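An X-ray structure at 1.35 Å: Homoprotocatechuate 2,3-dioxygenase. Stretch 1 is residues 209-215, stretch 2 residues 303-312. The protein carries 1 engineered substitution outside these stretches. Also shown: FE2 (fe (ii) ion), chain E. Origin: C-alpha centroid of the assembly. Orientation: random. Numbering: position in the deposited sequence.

Stretch 1 209-215: GPRLHHV
Stretch 2 303-312: SWYTEASKVL

The two stretches bury 565 Å² between them. Stretch 1 enters extended through the cis peptide before P210 and becomes a strand at R211; stretch 2 ends a helix at T306, leaves helical phi/psi at E307 (-105/139) and runs extended and antiparallel to that strand. A single bridge fixes the register, pairing L212 with S309 (CA-CA 4.9 Å): L212 N donates to S309 O and S309 N to L212 O, both at 2.8 Å.

Two side chains reach back to the helix end, where carbonyls lack helical partners. R211 (m, t, m, chi4 156°) donates from NH1 to T306 O at 2.9 Å, with the CB of A308 over one face of its guanidinium; the small alanine points toward the strand, its CB 3.4 Å from L212 O. H213 (t, chi2 -77°) starts away from stretch 2, yet its NE2 donates to W304 O at 2.7 Å. Its ring edge meets the face of W304 (t, chi2 88°), centroids 4.2 Å apart, planes at 51°.

H213 ND1 accepts from H214 ND1 at 2.8 Å, leaving H214 NE2 (chi1 p) to bind FE2 at 2.2 Å.

Apolar packing closes the other end: P210 CG lies 3.8 Å from V311 CG2. Nearby, water 1 links P210 O (2.9 Å) to V311 N (3.0 Å).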

# COMPACT_ATOMS: atom_id res chain seq x y z
N GLY A 209 -6.51 13.23 -36.28
CA GLY A 209 -6.54 14.37 -35.37
C GLY A 209 -6.55 15.72 -36.05
O GLY A 209 -6.56 15.80 -37.28
N PRO A 210 -6.59 16.80 -35.25
CA PRO A 210 -6.38 16.84 -33.80
C PRO A 210 -7.55 16.29 -32.98
O PRO A 210 -8.71 16.69 -33.19
CB PRO A 210 -6.17 18.32 -33.53
CG PRO A 210 -7.01 19.03 -34.59
CD PRO A 210 -6.76 18.17 -35.81
N ARG A 211 -7.26 15.42 -32.02
CA ARG A 211 -8.20 15.04 -31.00
C ARG A 211 -7.42 14.93 -29.69
O ARG A 211 -6.21 14.68 -29.71
CB ARG A 211 -8.89 13.72 -31.31
CG ARG A 211 -9.91 13.80 -32.45
CD ARG A 211 -10.60 12.46 -32.67
NE ARG A 211 -9.62 11.55 -33.20
CZ ARG A 211 -9.66 10.23 -33.12
NH1 ARG A 211 -10.69 9.61 -32.56
NH2 ARG A 211 -8.65 9.53 -33.63
N LEU A 212 -8.11 15.10 -28.57
CA LEU A 212 -7.50 14.93 -27.27
C LEU A 212 -7.70 13.50 -26.83
O LEU A 212 -8.83 13.03 -26.67
CB LEU A 212 -8.10 15.90 -26.23
CG LEU A 212 -7.65 15.69 -24.78
CD1 LEU A 212 -6.23 16.15 -24.65
CD2 LEU A 212 -8.59 16.38 -23.80
N HIS A 213 -6.60 12.79 -26.59
CA HIS A 213 -6.72 11.42 -26.14
C HIS A 213 -7.11 11.34 -24.66
O HIS A 213 -8.09 10.68 -24.32
CB HIS A 213 -5.44 10.61 -26.39
CG HIS A 213 -5.68 9.15 -26.32
ND1 HIS A 213 -5.82 8.48 -25.13
CD2 HIS A 213 -5.89 8.23 -27.30
CE1 HIS A 213 -6.10 7.22 -25.37
NE2 HIS A 213 -6.13 7.03 -26.67
N HIS A 214 -6.36 12.01 -23.79
CA HIS A 214 -6.72 12.05 -22.36
C HIS A 214 -6.04 13.15 -21.62
O HIS A 214 -5.10 13.78 -22.13
CB HIS A 214 -6.43 10.71 -21.68
CG HIS A 214 -5.01 10.22 -21.79
ND1 HIS A 214 -4.59 9.37 -22.79
CD2 HIS A 214 -3.95 10.38 -20.97
CE1 HIS A 214 -3.32 9.04 -22.58
NE2 HIS A 214 -2.90 9.66 -21.50
N VAL A 215 -6.56 13.40 -20.41
CA VAL A 215 -5.88 14.17 -19.38
C VAL A 215 -5.57 13.18 -18.27
O VAL A 215 -6.43 12.37 -17.92
CB VAL A 215 -6.82 15.28 -18.85
CG1 VAL A 215 -6.14 16.08 -17.76
CG2 VAL A 215 -7.26 16.18 -19.99
N SER A 303 -11.23 0.58 -28.22
CA SER A 303 -11.64 1.97 -28.09
C SER A 303 -10.49 2.91 -27.72
O SER A 303 -10.56 4.10 -28.02
CB SER A 303 -12.77 2.13 -27.08
OG SER A 303 -12.37 1.75 -25.77
N TRP A 304 -9.48 2.39 -27.04
CA TRP A 304 -8.31 3.18 -26.69
C TRP A 304 -7.63 3.72 -27.94
O TRP A 304 -7.11 4.83 -27.95
CB TRP A 304 -7.34 2.36 -25.81
CG TRP A 304 -6.44 3.20 -24.96
CD1 TRP A 304 -6.71 3.67 -23.72
CD2 TRP A 304 -5.17 3.75 -25.32
NE1 TRP A 304 -5.68 4.45 -23.26
CE2 TRP A 304 -4.72 4.52 -24.23
CE3 TRP A 304 -4.36 3.67 -26.47
CZ2 TRP A 304 -3.53 5.21 -24.25
CZ3 TRP A 304 -3.19 4.36 -26.49
CH2 TRP A 304 -2.77 5.12 -25.39
N TYR A 305 -7.63 2.92 -29.01
CA TYR A 305 -7.03 3.36 -30.25
C TYR A 305 -7.93 4.17 -31.15
O TYR A 305 -7.42 4.86 -32.03
CB TYR A 305 -6.55 2.15 -31.04
CG TYR A 305 -5.38 1.42 -30.41
CD1 TYR A 305 -4.19 2.07 -30.14
CD2 TYR A 305 -5.48 0.06 -30.08
CE1 TYR A 305 -3.12 1.41 -29.56
CE2 TYR A 305 -4.41 -0.62 -29.51
CZ TYR A 305 -3.22 0.07 -29.26
OH TYR A 305 -2.13 -0.59 -28.70
N THR A 306 -9.25 4.04 -31.02
CA THR A 306 -10.17 4.65 -31.97
C THR A 306 -10.88 5.90 -31.46
O THR A 306 -11.26 6.76 -32.27
CB THR A 306 -11.22 3.63 -32.45
OG1 THR A 306 -12.09 3.23 -31.38
CG2 THR A 306 -10.56 2.40 -33.04
N GLU A 307 -11.09 6.00 -30.15
CA GLU A 307 -11.92 7.07 -29.58
C GLU A 307 -11.06 8.13 -28.93
O GLU A 307 -10.08 7.80 -28.25
CB GLU A 307 -12.91 6.53 -28.57
CG GLU A 307 -13.70 5.35 -29.08
CD GLU A 307 -14.44 5.68 -30.36
OE1 GLU A 307 -15.29 6.59 -30.30
OE2 GLU A 307 -14.18 5.06 -31.41
N ALA A 308 -11.44 9.38 -29.13
CA ALA A 308 -10.76 10.53 -28.52
C ALA A 308 -11.65 11.75 -28.68
O ALA A 308 -12.56 11.76 -29.50
CB ALA A 308 -9.38 10.76 -29.14
N SER A 309 -11.37 12.80 -27.92
CA SER A 309 -12.24 13.98 -27.89
C SER A 309 -11.94 14.97 -29.01
O SER A 309 -10.80 15.22 -29.35
CB SER A 309 -12.10 14.70 -26.56
OG SER A 309 -12.44 13.86 -25.46
N LYS A 310 -13.00 15.61 -29.52
CA LYS A 310 -12.88 16.76 -30.39
C LYS A 310 -12.09 17.87 -29.72
O LYS A 310 -12.08 17.96 -28.47
CB LYS A 310 -14.28 17.28 -30.74
CG LYS A 310 -15.16 16.27 -31.46
CD LYS A 310 -16.63 16.70 -31.50
CE LYS A 310 -17.54 15.53 -31.84
NZ LYS A 310 -18.96 15.95 -31.99
N VAL A 311 -11.46 18.74 -30.52
CA VAL A 311 -10.84 19.94 -29.99
C VAL A 311 -11.41 21.16 -30.71
O VAL A 311 -11.80 21.08 -31.86
CB VAL A 311 -9.29 19.94 -30.06
CG1 VAL A 311 -8.75 18.61 -29.58
CG2 VAL A 311 -8.75 20.30 -31.43
N LEU A 312 -11.43 22.28 -30.01
CA LEU A 312 -11.96 23.53 -30.57
C LEU A 312 -10.86 24.43 -31.08
O LEU A 312 -9.74 24.41 -30.57
CB LEU A 312 -12.78 24.29 -29.53
CG LEU A 312 -13.92 23.51 -28.89
CD1 LEU A 312 -14.72 24.39 -27.94
CD2 LEU A 312 -14.85 22.88 -29.93
FE FE2 E . -1.05 8.92 -20.54
O HOH W 1 -11.28 17.92 -33.38
O HOH W 2 -13.38 10.27 -32.31
O HOH W 3 -7.89 7.50 -32.33
O HOH W 4 -10.82 11.87 -24.55
O HOH W 5 0.42 7.74 -19.49
O HOH W 6 0.34 9.54 -22.08
O HOH W 7 -1.31 7.07 -21.72